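Local structure of DSBA-like thioredoxin domain-containing protein (Pseudomonas aeruginosa PAO1, 5HFI) at residues H10-P15 and A166-L171; W19-S24 and R118-H123; V102-A107 and D154-E159; P181-E186 and L194-Y199. The protein is a cytosolic disulfide reductase of the thioredoxin superfamily that binds glutathione. One frame throughout, in Å; residues are numbered along the deposited sequence. Where two conformers were deposited one is given.

Contact 1 of 4, residues H10-P15 and A166-L171; sequences HYLYDP and ADSRRL
Leu12, on strand 8-13, reaches helix 159-174 with both of its methyl groups. CD2 rests on the turn of Ser168, 3.7 Å from that residue's carbonyl O and 3.9 Å from its CB, while CD1 meets CD2 of Leu171 at 4.2 Å. The two helical partners lie three residues apart, nearly one turn, and therefore face the strand together. Leucine suits the strand position because its forked end can serve both at once; with CG anti to the carbonyl carbon (chi1 -78°), the fork is directed at the helix. Leu171 answers with CG anti to its backbone N (chi1 180°), which brings its CD2 forward to Leu12. This is helix-on-sheet packing of the thioredoxin fold, in which 8-13 is an inner strand bonded through Leu12 to Thr182 of strand 182-186. Serine is small enough to let the helix come near, with CA of Ser168 7.2 Å from CA of Leu12, and its buried OG bonds chiefly to Gly42 O and also to His164 O, one turn earlier in its helix. Farther out, Arg169 bonds to the carbonyls of Gly43 and Gly44, while His10 links His41 to Glu186.

Contact 2 of 4, residues W19-S24 and R118-H123; sequences WCYGAS and RIQRAH. With GSH (glutathione), chain B.
Gln120 spans the gap to segment 19-24 and touches Cys20, Tyr21 and Ser24 along its length. Its CB packs on the Tyr21 ring, 3.6 Å from CD1, in an oblique approach. The tyrosine has CG anti to its backbone N (chi1 178°), which sends the ring past the glutamine in the opposite direction, and its OH goes on to Pro76 O. Beyond CG the glutamine chain is extended, so CD comes to 4.1 Å from CA of Tyr21 and the amide divides its two ends between neighbours, its plane turned 70° from the ring. Gln120 NE2 lies 3.7 Å from Cys20 C and gives a hydrogen to a water that in turn donates to Cys20 O. Gln120 OE1 sits 3.5 Å from Ser24 OG; a second water bonds to that hydroxyl and donates weakly to OE1. Cys20 is the second cysteine of the thioredoxin-type CxxC motif, and Trp19 before it lays one ring face against glutathione, its CG 3.6 Å from GSH CA1. Glutamine suits this buried place because its uncharged amide both donates and accepts: one water ties its N-H side to the helix carrying Cys20, and a second, weakly held, ties its oxygen to Ser24 at the start of the next helix.

Contact 3 of 4, residues V102-A107 and D154-E159; sequences VLAAEA and DACSGE
Cys156 drives its thiol sulfur against the backbone of helix 96-109 at Leu103 and Ala104. SG lies 3.7 Å from Ala104 CA and 4.0 Å from both Ala104 CB and Leu103 C, so the sulfur settles on the helix surface itself more than on any long side chain. Its CB points at the opposing helix and, with SG anti to the carbonyl carbon (chi1 -72°), the sulfur is carried onto Ala104. Leu103 flanks the sulfur with its CB, 4.1 Å from Cys156 SG. Alanine at 104 permits this approach: its single methyl lets the backbones close to 6.0 Å between the CA atoms of Ala104 and Cys156. The meeting is apolar, with no hydrogen bond across it. The outer side is looser: Leu103 and Cys156 are only partly buried, and exposed Ala107 approaches without close contact. Asp154 and Glu106, both exposed, bond instead to Arg133 and Gly112. Both helices lie in the helical region inserted between strands 37-42 and 182-186 of the thioredoxin fold, as in DsbA relatives: Val102 and Ala105 pack on helix 112-124, Ala104 also touches Phe149 and Ala152 of helix 149-157, and Leu103 reaches Leu161 and His164 of helix 159-174, which follows directly after Gly158.

Contact 4 of 4, residues P181-E186 and L194-Y199; sequences PTFALE and LDTGRY
Phe183 and Leu194 are joined through their backbones by the one direct hydrogen bond of the contact: Leu194 N donates to Phe183 O over 2.8 Å, almost straight at 177°. A water continues the connection. It accepts from Phe183 N at 2.9 Å, donates to Leu194 O, and bonds to Thr196 OG1 at 2.8 Å, thereby bridging two backbone groups and a hydroxyl just past the end of strand 191-193.

Thr196 also works through packing. Its OG1 meets the edge of the Phe183 ring, in the ring plane and 3.3 Å from CD2, while CG2 touches CD2 and CE2 of the same ring and comes to 4.2 Å from Pro181 CG. With OG1 anti to the carbonyl carbon and CG2 anti to the backbone N (chi1 -59°), the forked threonine offers water and ring its hydroxyl and keeps a methyl for its apolar neighbours.

Pro181 follows a cis peptide bond, the cis-proline loop of the thioredoxin fold, and belongs to the glutathione pocket beside Trp19. Strand 182-186 leads from it into the sheet.

The remaining apolar contacts gather at Leu194. Its CD2 lies 4.1 Å from Leu185 CB, and its CD1 is near Phe183 CB; Trp206 and Phe209 of helix 203-215 also touch this leucine, whose branched shape suits a place between strand and helix. Phe183 stacks with Tyr11 of strand 8-13. At the surface, Asp195 is the N-cap of the short helix, OD2 accepting a weak bond from Arg198 N.

How the contacts relate
Contacts 1, 2 and 4 are buried, whereas contact 3 is only partly so and lies at the helical periphery. Contacts 1 and 4 share the sheet: strands 8-13 and 182-186 are antiparallel neighbours, paired by a probable hydrogen bond from His10 N to Ala184 O among others. Contact 2 adjoins both, since Cys20 SG nears Tyr13 and Asp14 on one strand's end and Pro181 N at the start of the other; Trp19 and Pro181, which touch each other here, both belong to the glutathione pocket. Contact 3 reaches the core through Val102, which meets Tyr13 OH and Ile119, yet stays about 13 Å from contact 4 between nearest atoms. Contacts 1 and 3 are largely apolar, while contacts 2 and 4 include bridging waters.

Contact 1 of 4, residues H10-P15 and A166-L171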
# COMPACT_ATOMS: atom_id res chain seq x y z
N HIS A 10 -8.74 8.26 -5.50
CA HIS A 10 -7.31 8.39 -5.23
C HIS A 10 -7.00 7.76 -3.88
O HIS A 10 -7.70 8.02 -2.89
CB HIS A 10 -6.90 9.86 -5.24
CG HIS A 10 -7.12 10.55 -6.55
ND1 HIS A 10 -6.15 10.62 -7.53
CD2 HIS A 10 -8.20 11.19 -7.05
CE1 HIS A 10 -6.62 11.27 -8.57
NE2 HIS A 10 -7.86 11.63 -8.31
N TYR A 11 -5.97 6.92 -3.84
CA TYR A 11 -5.57 6.21 -2.63
C TYR A 11 -4.14 6.61 -2.28
O TYR A 11 -3.20 6.25 -2.99
CB TYR A 11 -5.69 4.70 -2.82
CG TYR A 11 -5.26 3.88 -1.62
CD1 TYR A 11 -4.61 2.66 -1.79
CD2 TYR A 11 -5.50 4.32 -0.32
CE1 TYR A 11 -4.22 1.90 -0.70
CE2 TYR A 11 -5.11 3.56 0.77
CZ TYR A 11 -4.47 2.36 0.58
OH TYR A 11 -4.07 1.60 1.65
N LEU A 12 -3.99 7.36 -1.20
CA LEU A 12 -2.68 7.70 -0.64
C LEU A 12 -2.30 6.64 0.38
O LEU A 12 -3.00 6.47 1.39
CB LEU A 12 -2.71 9.09 -0.01
CG LEU A 12 -2.64 10.28 -0.96
CD1 LEU A 12 -3.29 11.50 -0.33
CD2 LEU A 12 -1.19 10.58 -1.32
N TYR A 13 -1.19 5.95 0.14
CA TYR A 13 -0.83 4.78 0.92
C TYR A 13 0.66 4.81 1.23
O TYR A 13 1.42 5.61 0.68
CB TYR A 13 -1.15 3.48 0.16
CG TYR A 13 -0.19 3.25 -0.99
CD1 TYR A 13 0.92 2.43 -0.84
CD2 TYR A 13 -0.38 3.88 -2.21
CE1 TYR A 13 1.81 2.23 -1.87
CE2 TYR A 13 0.50 3.68 -3.26
CZ TYR A 13 1.60 2.85 -3.08
OH TYR A 13 2.48 2.65 -4.11
N ASP A 14 1.08 3.89 2.11
CA ASP A 14 2.48 3.54 2.23
C ASP A 14 2.54 2.05 2.52
O ASP A 14 1.79 1.56 3.39
CB ASP A 14 3.21 4.31 3.32
CG ASP A 14 4.69 4.07 3.29
OD1 ASP A 14 5.16 3.12 3.96
OD2 ASP A 14 5.38 4.80 2.54
N PRO A 15 3.42 1.30 1.84
CA PRO A 15 3.44 -0.15 2.03
C PRO A 15 3.78 -0.59 3.45
O PRO A 15 3.41 -1.71 3.84
CB PRO A 15 4.51 -0.63 1.04
CG PRO A 15 4.73 0.51 0.10
CD PRO A 15 4.42 1.76 0.86
N ALA A 166 7.04 13.24 -4.52
CA ALA A 166 6.77 14.67 -4.48
C ALA A 166 5.33 14.97 -4.89
O ALA A 166 4.65 15.79 -4.27
CB ALA A 166 7.75 15.42 -5.38
N ASP A 167 4.86 14.29 -5.94
CA ASP A 167 3.47 14.44 -6.36
C ASP A 167 2.51 14.02 -5.26
O ASP A 167 1.52 14.72 -4.99
CB ASP A 167 3.23 13.62 -7.63
CG ASP A 167 1.91 13.94 -8.31
OD1 ASP A 167 0.99 13.10 -8.24
OD2 ASP A 167 1.81 15.04 -8.91
N SER A 168 2.77 12.89 -4.61
CA SER A 168 1.88 12.41 -3.56
C SER A 168 1.84 13.37 -2.38
O SER A 168 0.77 13.64 -1.82
CB SER A 168 2.30 11.02 -3.09
OG SER A 168 2.23 10.06 -4.14
N ARG A 169 3.00 13.89 -1.97
CA ARG A 169 3.03 14.75 -0.79
C ARG A 169 2.38 16.10 -1.06
O ARG A 169 1.82 16.71 -0.13
CB ARG A 169 4.47 14.92 -0.31
CG ARG A 169 5.01 13.65 0.29
CD ARG A 169 6.51 13.54 0.14
NE ARG A 169 7.01 12.32 0.77
CZ ARG A 169 8.27 11.92 0.71
NH1 ARG A 169 9.17 12.63 0.05
NH2 ARG A 169 8.64 10.80 1.32
N ARG A 170 2.44 16.59 -2.30
CA ARG A 170 1.73 17.82 -2.63
C ARG A 170 0.22 17.60 -2.62
O ARG A 170 -0.53 18.49 -2.21
CB ARG A 170 2.20 18.35 -3.98
CG ARG A 170 3.62 18.85 -3.94
CD ARG A 170 4.04 19.37 -5.29
NE ARG A 170 5.37 19.94 -5.20
CZ ARG A 170 5.90 20.72 -6.13
NH1 ARG A 170 5.19 21.01 -7.22
NH2 ARG A 170 7.12 21.22 -5.98
N LEU A 171 -0.23 16.42 -3.06
CA LEU A 171 -1.65 16.08 -2.94
C LEU A 171 -2.06 16.01 -1.47
O LEU A 171 -3.09 16.57 -1.08
CB LEU A 171 -1.93 14.76 -3.65
CG LEU A 171 -3.37 14.27 -3.61
CD1 LEU A 171 -4.30 15.29 -4.24
CD2 LEU A 171 -3.49 12.92 -4.30

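Contact 2 of 4, residues W19-S24 and R118-H123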
# COMPACT_ATOMS: atom_id res chain seq x y z
N TRP A 19 -2.05 0.57 9.03
CA TRP A 19 -3.45 0.89 8.74
C TRP A 19 -3.75 0.78 7.26
O TRP A 19 -4.90 0.50 6.88
CB TRP A 19 -3.79 2.27 9.28
CG TRP A 19 -4.03 2.25 10.75
CD1 TRP A 19 -3.23 2.78 11.72
CD2 TRP A 19 -5.12 1.62 11.43
NE1 TRP A 19 -3.77 2.54 12.96
CE2 TRP A 19 -4.93 1.83 12.81
CE3 TRP A 19 -6.25 0.91 11.00
CZ2 TRP A 19 -5.83 1.35 13.76
CZ3 TRP A 19 -7.13 0.43 11.95
CH2 TRP A 19 -6.92 0.66 13.32
N CYS A 20 -2.76 1.00 6.39
CA CYS A 20 -2.98 0.74 4.97
C CYS A 20 -3.22 -0.74 4.72
O CYS A 20 -4.09 -1.11 3.92
CB CYS A 20 -1.78 1.23 4.15
SG CYS A 20 -1.70 3.03 4.03
N TYR A 21 -2.48 -1.61 5.42
CA TYR A 21 -2.75 -3.04 5.34
C TYR A 21 -4.14 -3.36 5.88
O TYR A 21 -4.85 -4.21 5.33
CB TYR A 21 -1.67 -3.81 6.11
CG TYR A 21 -1.88 -5.31 6.14
CD1 TYR A 21 -1.98 -6.04 4.96
CD2 TYR A 21 -1.94 -5.99 7.35
CE1 TYR A 21 -2.15 -7.41 4.99
CE2 TYR A 21 -2.11 -7.36 7.38
CZ TYR A 21 -2.22 -8.07 6.20
OH TYR A 21 -2.39 -9.43 6.23
N GLY A 22 -4.55 -2.67 6.95
CA GLY A 22 -5.91 -2.83 7.44
C GLY A 22 -6.95 -2.41 6.42
O GLY A 22 -8.07 -2.92 6.42
N ALA A 23 -6.60 -1.48 5.53
CA ALA A 23 -7.50 -1.02 4.48
C ALA A 23 -7.33 -1.78 3.17
O ALA A 23 -7.99 -1.44 2.19
CB ALA A 23 -7.29 0.47 4.23
N SER A 24 -6.47 -2.80 3.13
CA SER A 24 -6.31 -3.56 1.89
C SER A 24 -7.63 -4.13 1.37
O SER A 24 -7.83 -4.11 0.15
CB SER A 24 -5.29 -4.68 2.11
OG SER A 24 -4.93 -5.29 0.87
N ARG A 118 0.18 -7.86 -2.56
CA ARG A 118 1.13 -8.95 -2.41
C ARG A 118 2.30 -8.54 -1.53
O ARG A 118 2.78 -9.34 -0.72
CB ARG A 118 1.64 -9.40 -3.79
CG ARG A 118 2.59 -10.58 -3.73
CD ARG A 118 1.88 -11.85 -3.28
NE ARG A 118 2.80 -12.95 -3.01
CZ ARG A 118 3.33 -13.20 -1.82
NH1 ARG A 118 3.04 -12.43 -0.77
NH2 ARG A 118 4.16 -14.23 -1.66
N ILE A 119 2.78 -7.30 -1.69
CA ILE A 119 3.86 -6.79 -0.85
C ILE A 119 3.46 -6.81 0.61
O ILE A 119 4.24 -7.21 1.49
CB ILE A 119 4.25 -5.36 -1.30
CG1 ILE A 119 5.12 -5.40 -2.56
CG2 ILE A 119 4.96 -4.61 -0.18
CD1 ILE A 119 5.36 -4.03 -3.17
N GLN A 120 2.23 -6.37 0.91
CA GLN A 120 1.78 -6.32 2.29
C GLN A 120 1.65 -7.72 2.88
O GLN A 120 1.98 -7.93 4.05
CB GLN A 120 0.45 -5.57 2.39
CG GLN A 120 0.56 -4.09 2.05
CD GLN A 120 -0.78 -3.47 1.72
OE1 GLN A 120 -1.63 -4.09 1.08
NE2 GLN A 120 -0.98 -2.23 2.15
N ARG A 121 1.19 -8.68 2.08
CA ARG A 121 1.16 -10.06 2.54
C ARG A 121 2.56 -10.59 2.80
O ARG A 121 2.80 -11.27 3.81
CB ARG A 121 0.43 -10.95 1.52
CG ARG A 121 -1.07 -10.70 1.44
CD ARG A 121 -1.73 -11.71 0.50
NE ARG A 121 -3.17 -11.80 0.73
CZ ARG A 121 -4.09 -11.25 -0.06
NH1 ARG A 121 -3.72 -10.57 -1.14
NH2 ARG A 121 -5.38 -11.38 0.23
N ALA A 122 3.51 -10.28 1.92
CA ALA A 122 4.89 -10.74 2.12
C ALA A 122 5.46 -10.19 3.42
O ALA A 122 6.22 -10.88 4.11
CB ALA A 122 5.76 -10.34 0.93
N HIS A 123 5.12 -8.98 3.77
CA HIS A 123 5.61 -8.35 4.98
C HIS A 123 4.86 -8.82 6.25
O HIS A 123 5.47 -9.42 7.09
CB HIS A 123 5.47 -6.85 4.84
CG HIS A 123 5.96 -6.05 6.00
ND1 HIS A 123 7.28 -5.76 6.20
CD2 HIS A 123 5.29 -5.38 6.96
CE1 HIS A 123 7.41 -4.98 7.24
NE2 HIS A 123 6.21 -4.75 7.73
N1 GSH B . -6.36 5.35 10.06
CA1 GSH B . -5.96 5.22 11.45
C1 GSH B . -7.13 5.60 12.36
O11 GSH B . -6.91 6.29 13.39
O12 GSH B . -8.30 5.24 12.08
CB1 GSH B . -4.77 6.13 11.72
CG1 GSH B . -3.91 6.20 10.46
CD1 GSH B . -2.45 6.41 10.84
OE1 GSH B . -2.16 6.79 11.92
N2 GSH B . -1.41 6.12 9.86
CA2 GSH B . -0.02 6.33 10.20
C2 GSH B . 0.34 7.78 9.90
O2 GSH B . 0.26 8.19 8.79
CB2 GSH B . 0.87 5.39 9.37
SG2 GSH B . 0.22 3.69 9.36
N3 GSH B . 0.75 8.67 10.97
CA3 GSH B . 1.07 10.06 10.68
C3 GSH B . 2.33 10.13 9.81
O31 GSH B . 2.34 10.86 8.79
O32 GSH B . 3.34 9.46 10.12
O HOH W 1 -3.67 -1.04 1.23
O HOH W 2 -2.91 -7.16 1.30

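Contact 3 of 4, residues V102-A107 and D154-E159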
# COMPACT_ATOMS: atom_id res chain seq x y z
N VAL A 102 5.61 -1.21 -6.72
CA VAL A 102 4.23 -0.92 -7.09
C VAL A 102 4.20 -0.10 -8.38
O VAL A 102 3.43 -0.38 -9.30
CB VAL A 102 3.51 -0.19 -5.95
CG1 VAL A 102 2.18 0.38 -6.42
CG2 VAL A 102 3.32 -1.12 -4.75
N LEU A 103 5.05 0.93 -8.46
CA LEU A 103 5.15 1.72 -9.68
C LEU A 103 5.52 0.86 -10.87
O LEU A 103 4.94 1.00 -11.95
CB LEU A 103 6.19 2.83 -9.49
CG LEU A 103 5.79 4.04 -8.65
CD1 LEU A 103 6.94 5.03 -8.57
CD2 LEU A 103 4.56 4.71 -9.24
N ALA A 104 6.49 -0.04 -10.70
CA ALA A 104 6.93 -0.89 -11.80
C ALA A 104 5.84 -1.84 -12.25
O ALA A 104 5.63 -2.05 -13.45
CB ALA A 104 8.19 -1.66 -11.40
N ALA A 105 5.12 -2.44 -11.29
CA ALA A 105 4.02 -3.34 -11.64
C ALA A 105 2.92 -2.60 -12.39
O ALA A 105 2.32 -3.14 -13.32
CB ALA A 105 3.46 -4.00 -10.39
N GLU A 106 2.64 -1.36 -11.98
CA GLU A 106 1.63 -0.57 -12.68
C GLU A 106 2.11 -0.18 -14.07
O GLU A 106 1.34 -0.22 -15.04
CB GLU A 106 1.27 0.67 -11.86
CG GLU A 106 0.19 1.54 -12.49
CD GLU A 106 -1.15 0.83 -12.60
OE1 GLU A 106 -1.42 -0.09 -11.79
OE2 GLU A 106 -1.94 1.19 -13.50
N ALA A 107 3.39 0.19 -14.20
CA ALA A 107 3.92 0.59 -15.50
C ALA A 107 3.97 -0.59 -16.47
O ALA A 107 3.65 -0.44 -17.65
CB ALA A 107 5.31 1.20 -15.33
N ASP A 154 14.22 -1.35 -11.46
CA ASP A 154 15.42 -0.53 -11.32
C ASP A 154 15.21 0.85 -11.92
O ASP A 154 15.68 1.86 -11.38
CB ASP A 154 16.62 -1.23 -11.95
CG ASP A 154 16.94 -2.56 -11.28
OD1 ASP A 154 17.44 -3.48 -11.96
OD2 ASP A 154 16.69 -2.70 -10.06
N ALA A 155 14.47 0.93 -13.04
CA ALA A 155 14.17 2.22 -13.64
C ALA A 155 13.25 3.05 -12.75
O ALA A 155 13.47 4.26 -12.58
CB ALA A 155 13.55 2.03 -15.02
N CYS A 156 12.22 2.43 -12.18
CA CYS A 156 11.28 3.17 -11.34
C CYS A 156 11.91 3.62 -10.03
O CYS A 156 11.43 4.59 -9.43
CB CYS A 156 10.04 2.32 -11.05
SG CYS A 156 8.93 2.11 -12.46
N SER A 157 12.98 2.95 -9.58
CA SER A 157 13.59 3.28 -8.29
C SER A 157 14.28 4.63 -8.30
O SER A 157 14.47 5.22 -7.23
CB SER A 157 14.59 2.20 -7.89
OG SER A 157 13.95 0.95 -7.68
N GLY A 158 14.65 5.14 -9.47
CA GLY A 158 15.37 6.39 -9.52
C GLY A 158 14.47 7.60 -9.53
O GLY A 158 13.69 7.84 -8.60
N GLU A 159 14.58 8.37 -10.61
CA GLU A 159 13.87 9.64 -10.70
C GLU A 159 12.35 9.49 -10.79
O GLU A 159 11.64 10.38 -10.28
CB GLU A 159 14.43 10.43 -11.89
CG GLU A 159 15.73 11.16 -11.57
CD GLU A 159 15.57 12.25 -10.52
OE1 GLU A 159 14.59 13.02 -10.59
OE2 GLU A 159 16.41 12.31 -9.60

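Contact 4 of 4, residues P181-E186 and L194-Y199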
# COMPACT_ATOMS: atom_id res chain seq x y z
N PRO A 181 -4.02 5.48 5.89
CA PRO A 181 -4.60 5.57 4.54
C PRO A 181 -5.41 6.84 4.35
O PRO A 181 -5.99 7.33 5.31
CB PRO A 181 -5.52 4.35 4.47
CG PRO A 181 -5.84 4.03 5.88
CD PRO A 181 -4.63 4.40 6.67
N THR A 182 -5.45 7.36 3.12
CA THR A 182 -6.33 8.47 2.78
C THR A 182 -6.95 8.19 1.42
O THR A 182 -6.22 7.94 0.45
CB THR A 182 -5.58 9.81 2.76
OG1 THR A 182 -5.11 10.12 4.08
CG2 THR A 182 -6.50 10.93 2.29
N PHE A 183 -8.27 8.21 1.35
CA PHE A 183 -9.02 8.04 0.11
C PHE A 183 -9.70 9.35 -0.26
O PHE A 183 -10.30 10.01 0.60
CB PHE A 183 -10.08 6.95 0.24
CG PHE A 183 -9.53 5.55 0.22
CD1 PHE A 183 -9.22 4.93 -0.98
CD2 PHE A 183 -9.35 4.84 1.40
CE1 PHE A 183 -8.73 3.63 -1.00
CE2 PHE A 183 -8.86 3.54 1.38
CZ PHE A 183 -8.55 2.94 0.18
N ALA A 184 -9.61 9.72 -1.53
CA ALA A 184 -10.25 10.94 -2.02
C ALA A 184 -10.93 10.65 -3.35
O ALA A 184 -10.32 10.04 -4.23
CB ALA A 184 -9.25 12.08 -2.17
N LEU A 185 -12.18 11.08 -3.47
CA LEU A 185 -12.98 10.85 -4.67
C LEU A 185 -12.95 12.10 -5.54
O LEU A 185 -13.22 13.20 -5.05
CB LEU A 185 -14.41 10.48 -4.29
CG LEU A 185 -15.23 9.60 -5.23
CD1 LEU A 185 -14.48 8.33 -5.59
CD2 LEU A 185 -16.57 9.27 -4.59
N GLU A 186 -12.63 11.93 -6.82
CA GLU A 186 -12.59 13.04 -7.76
C GLU A 186 -13.75 12.93 -8.75
O GLU A 186 -13.90 11.90 -9.42
CB GLU A 186 -11.27 13.10 -8.52
CG GLU A 186 -11.19 14.30 -9.46
CD GLU A 186 -9.90 14.37 -10.25
OE1 GLU A 186 -9.29 13.30 -10.50
OE2 GLU A 186 -9.49 15.49 -10.63
N LEU A 194 -12.67 11.05 1.77
CA LEU A 194 -13.68 10.15 2.32
C LEU A 194 -13.35 9.75 3.75
O LEU A 194 -12.21 9.85 4.21
CB LEU A 194 -13.82 8.90 1.44
CG LEU A 194 -14.00 9.15 -0.06
CD1 LEU A 194 -14.17 7.84 -0.81
CD2 LEU A 194 -15.19 10.05 -0.30
N ASP A 195 -14.39 9.27 4.45
CA ASP A 195 -14.27 8.85 5.85
C ASP A 195 -13.83 7.38 5.86
O ASP A 195 -14.63 6.46 6.01
CB ASP A 195 -15.59 9.06 6.58
CG ASP A 195 -15.50 8.74 8.07
OD1 ASP A 195 -16.54 8.85 8.76
OD2 ASP A 195 -14.40 8.39 8.55
N THR A 196 -12.52 7.18 5.73
CA THR A 196 -11.98 5.83 5.64
C THR A 196 -12.18 5.06 6.95
O THR A 196 -12.49 3.87 6.93
CB THR A 196 -10.50 5.87 5.27
OG1 THR A 196 -10.35 6.54 4.01
CG2 THR A 196 -9.93 4.46 5.15
N GLY A 197 -12.00 5.74 8.09
CA GLY A 197 -12.16 5.06 9.37
C GLY A 197 -13.55 4.49 9.56
O GLY A 197 -13.72 3.49 10.27
N ARG A 198 -14.56 5.10 8.94
CA ARG A 198 -15.92 4.57 9.00
C ARG A 198 -16.01 3.19 8.37
O ARG A 198 -16.83 2.36 8.79
CB ARG A 198 -16.89 5.54 8.32
CG ARG A 198 -18.30 5.01 8.17
CD ARG A 198 -18.87 4.67 9.52
NE ARG A 198 -18.98 5.85 10.37
CZ ARG A 198 -20.14 6.34 10.80
NH1 ARG A 198 -21.28 5.76 10.45
NH2 ARG A 198 -20.15 7.42 11.57
N TYR A 199 -15.19 2.91 7.36
CA TYR A 199 -15.34 1.70 6.57
C TYR A 199 -14.28 0.65 6.85
O TYR A 199 -14.33 -0.43 6.25
CB TYR A 199 -15.36 2.05 5.08
CG TYR A 199 -16.60 2.81 4.70
CD1 TYR A 199 -16.59 4.20 4.59
CD2 TYR A 199 -17.80 2.14 4.49
CE1 TYR A 199 -17.74 4.89 4.26
CE2 TYR A 199 -18.95 2.82 4.17
CZ TYR A 199 -18.91 4.19 4.05
OH TYR A 199 -20.06 4.87 3.73
O HOH W 3 -9.57 9.20 3.77